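Local coordinates for conserved uncharacterized protein (predicted phosphoesterase COG0622) (Streptococcus pneumoniae, PDB 3CK2) that is not functionally characterised but binds two manganese ions and probably hydrolyses phosphoester bonds as a calcineurin-like metallophosphoesterase, at residues Cys109-Leu114 and Ser118-Gly123. Numbering follows the deposited sequence.
Sequences CLYGHL and SAWLEG
A water molecule joins the two segments, 2.6 Å from Ser118 OG and 3.2 Å from Tyr111 OH, hydrogen-bonded to both hydroxyls. Direct contact is slight and falls mainly to the phenol oxygen of Tyr111, which lies 3.6 Å from Trp120 CZ2, with CH2 of the same indole almost as near; it meets the six-membered ring obliquely. Ser118 CB lies 3.9 Å from Tyr111 OH, a looser contact. With CG between the backbone N and the carbonyl carbon (chi1 71°), the Tyr111 ring is laid across in the direction of strand 117-122, which carries OH to the indole; the two aromatic side chains cross at about a right angle. Leu114 CD1 lies in the plane of the phenol ring, at its edge. Phe94 meets both aromatic rings, edge-to-face with Trp120. The backbones stand apart because strand 125-130 runs between strands 108-110 and 117-122, parallel to the first and antiparallel to the second. Beyond Tyr111 the chain leaves the sheet, and His113 ND1 binds manganese together with Asp41, Asn60 and His84. Gly112, His113, Leu114 and His115, a ligand of the other manganese ion, form the GHxH motif characteristic of calcineurin-like metallophosphoesterases.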
ATOM      1  N   CYS A 109      -1.518   8.396   0.238  1.00 20.87           N
ATOM      2  CA  CYS A 109      -2.710   7.699   0.698  1.00 20.59           C
ATOM      3  C   CYS A 109      -2.709   6.276   0.108  1.00 20.40           C
ATOM      4  O   CYS A 109      -2.759   6.083  -1.084  1.00 20.13           O
ATOM      5  CB  CYS A 109      -3.949   8.473   0.266  1.00 20.72           C
ATOM      6  SG  CYS A 109      -5.522   7.678   0.734  1.00 20.93           S
ATOM      7  N   LEU A 110      -2.599   5.292   0.980  1.00 20.99           N
ATOM      8  CA  LEU A 110      -2.455   3.901   0.606  1.00 20.89           C
ATOM      9  C   LEU A 110      -3.780   3.208   0.835  1.00 20.36           C
ATOM     10  O   LEU A 110      -4.376   3.366   1.882  1.00 19.78           O
ATOM     11  CB  LEU A 110      -1.388   3.233   1.480  1.00 20.60           C
ATOM     12  CG  LEU A 110       0.045   3.744   1.337  1.00 21.75           C
ATOM     13  CD1 LEU A 110       0.973   2.975   2.320  1.00 18.84           C
ATOM     14  CD2 LEU A 110       0.540   3.626  -0.140  1.00 16.73           C
ATOM     15  N   TYR A 111      -4.228   2.447  -0.161  1.00 20.57           N
ATOM     16  CA  TYR A 111      -5.491   1.708  -0.080  1.00 20.52           C
ATOM     17  C   TYR A 111      -5.364   0.300  -0.777  1.00 20.82           C
ATOM     18  O   TYR A 111      -4.369   0.007  -1.451  1.00 19.98           O
ATOM     19  CB  TYR A 111      -6.679   2.591  -0.592  1.00 20.38           C
ATOM     20  CG  TYR A 111      -6.716   2.842  -2.068  1.00 19.93           C
ATOM     21  CD1 TYR A 111      -7.563   2.121  -2.887  1.00 20.30           C
ATOM     22  CD2 TYR A 111      -5.925   3.814  -2.655  1.00 21.19           C
ATOM     23  CE1 TYR A 111      -7.595   2.332  -4.272  1.00 20.48           C
ATOM     24  CE2 TYR A 111      -5.938   4.019  -4.065  1.00 21.33           C
ATOM     25  CZ  TYR A 111      -6.775   3.270  -4.853  1.00 20.54           C
ATOM     26  OH  TYR A 111      -6.819   3.468  -6.228  1.00 22.31           O
ATOM     27  N   GLY A 112      -6.348  -0.573  -0.518  1.00 20.69           N
ATOM     28  CA  GLY A 112      -6.444  -1.875  -1.132  1.00 20.11           C
ATOM     29  C   GLY A 112      -7.851  -2.076  -1.700  1.00 20.21           C
ATOM     30  O   GLY A 112      -8.367  -1.224  -2.422  1.00 21.22           O
ATOM     31  N   HIS A 113      -8.429  -3.241  -1.414  1.00 19.53           N
ATOM     32  CA  HIS A 113      -9.832  -3.566  -1.646  1.00 18.98           C
ATOM     33  C   HIS A 113     -10.146  -3.914  -3.108  1.00 18.95           C
ATOM     34  O   HIS A 113     -10.795  -4.945  -3.355  1.00 18.51           O
ATOM     35  CB  HIS A 113     -10.763  -2.489  -1.067  1.00 18.98           C
ATOM     36  CG  HIS A 113     -12.209  -2.881  -1.039  1.00 17.98           C
ATOM     37  ND1 HIS A 113     -12.660  -4.042  -0.453  1.00 17.98           N
ATOM     38  CD2 HIS A 113     -13.308  -2.261  -1.529  1.00 17.12           C
ATOM     39  CE1 HIS A 113     -13.972  -4.133  -0.599  1.00 16.80           C
ATOM     40  NE2 HIS A 113     -14.387  -3.062  -1.252  1.00 17.36           N
ATOM     41  N   LEU A 114      -9.673  -3.090  -4.058  1.00 18.95           N
ATOM     42  CA  LEU A 114      -9.998  -3.243  -5.510  1.00 18.37           C
ATOM     43  C   LEU A 114      -9.232  -4.343  -6.274  1.00 17.82           C
ATOM     44  O   LEU A 114      -9.695  -4.816  -7.309  1.00 17.23           O
ATOM     45  CB  LEU A 114      -9.835  -1.912  -6.221  1.00 18.37           C
ATOM     46  CG  LEU A 114     -10.653  -0.737  -5.614  1.00 19.25           C
ATOM     47  CD1 LEU A 114     -10.362   0.511  -6.397  1.00 19.77           C
ATOM     48  CD2 LEU A 114     -12.193  -0.977  -5.556  1.00 16.80           C
ATOM     49  N   SER A 118      -2.818   0.826  -9.051  1.00 14.71           N
ATOM     50  CA  SER A 118      -3.032   2.219  -9.457  1.00 14.42           C
ATOM     51  C   SER A 118      -2.140   3.180  -8.724  1.00 14.54           C
ATOM     52  O   SER A 118      -1.887   3.038  -7.540  1.00 14.21           O
ATOM     53  CB  SER A 118      -4.449   2.646  -9.154  1.00 13.65           C
ATOM     54  OG  SER A 118      -5.279   1.595  -9.445  1.00 15.50           O
ATOM     55  N   ALA A 119      -1.684   4.190  -9.446  1.00 15.54           N
ATOM     56  CA  ALA A 119      -0.936   5.282  -8.853  1.00 15.95           C
ATOM     57  C   ALA A 119      -1.404   6.565  -9.570  1.00 16.00           C
ATOM     58  O   ALA A 119      -1.360   6.656 -10.785  1.00 16.14           O
ATOM     59  CB  ALA A 119       0.565   5.035  -8.965  1.00 14.98           C
ATOM     60  N   TRP A 120      -1.977   7.494  -8.818  1.00 16.73           N
ATOM     61  CA  TRP A 120      -2.263   8.817  -9.349  1.00 17.23           C
ATOM     62  C   TRP A 120      -2.038   9.909  -8.345  1.00 17.07           C
ATOM     63  O   TRP A 120      -2.064   9.678  -7.152  1.00 17.25           O
ATOM     64  CB  TRP A 120      -3.672   8.939  -9.944  1.00 18.35           C
ATOM     65  CG  TRP A 120      -4.821   8.424  -9.165  1.00 18.99           C
ATOM     66  CD1 TRP A 120      -5.441   9.020  -8.099  1.00 20.07           C
ATOM     67  CD2 TRP A 120      -5.572   7.232  -9.459  1.00 19.82           C
ATOM     68  NE1 TRP A 120      -6.525   8.250  -7.689  1.00 19.96           N
ATOM     69  CE2 TRP A 120      -6.622   7.149  -8.506  1.00 20.51           C
ATOM     70  CE3 TRP A 120      -5.466   6.232 -10.450  1.00 19.75           C
ATOM     71  CZ2 TRP A 120      -7.565   6.098  -8.512  1.00 20.64           C
ATOM     72  CZ3 TRP A 120      -6.397   5.180 -10.459  1.00 19.55           C
ATOM     73  CH2 TRP A 120      -7.432   5.119  -9.488  1.00 20.13           C
ATOM     74  N   LEU A 121      -1.794  11.098  -8.868  1.00 17.26           N
ATOM     75  CA  LEU A 121      -1.591  12.299  -8.066  1.00 17.53           C
ATOM     76  C   LEU A 121      -2.871  13.149  -8.205  1.00 17.89           C
ATOM     77  O   LEU A 121      -3.283  13.510  -9.322  1.00 17.62           O
ATOM     78  CB  LEU A 121      -0.346  13.049  -8.573  1.00 17.05           C
ATOM     79  CG  LEU A 121       0.396  13.995  -7.645  1.00 17.69           C
ATOM     80  CD1 LEU A 121       1.111  13.231  -6.550  1.00 19.57           C
ATOM     81  CD2 LEU A 121       1.375  14.859  -8.423  1.00 15.98           C
ATOM     82  N   GLU A 122      -3.537  13.403  -7.086  1.00 17.99           N
ATOM     83  CA  GLU A 122      -4.691  14.284  -7.061  1.00 18.43           C
ATOM     84  C   GLU A 122      -4.504  15.256  -5.879  1.00 18.96           C
ATOM     85  O   GLU A 122      -4.275  14.826  -4.726  1.00 19.03           O
ATOM     86  CB  GLU A 122      -5.970  13.449  -6.943  1.00 18.25           C
ATOM     87  CG  GLU A 122      -7.281  14.244  -6.824  1.00 18.51           C
ATOM     88  CD  GLU A 122      -7.733  14.936  -8.112  1.00 18.52           C
ATOM     89  OE1 GLU A 122      -7.222  14.592  -9.199  1.00 18.48           O
ATOM     90  OE2 GLU A 122      -8.617  15.822  -8.025  1.00 17.61           O
ATOM     91  N   GLY A 123      -4.608  16.561  -6.154  1.00 19.62           N
ATOM     92  CA  GLY A 123      -4.067  17.569  -5.238  1.00 19.81           C
ATOM     93  C   GLY A 123      -2.567  17.329  -5.281  1.00 20.72           C
ATOM     94  O   GLY A 123      -2.022  16.924  -6.325  1.00 21.39           O
TER
HETATM   95  O   HOH W   1      -7.036   0.620  -7.736  1.00 29.70           O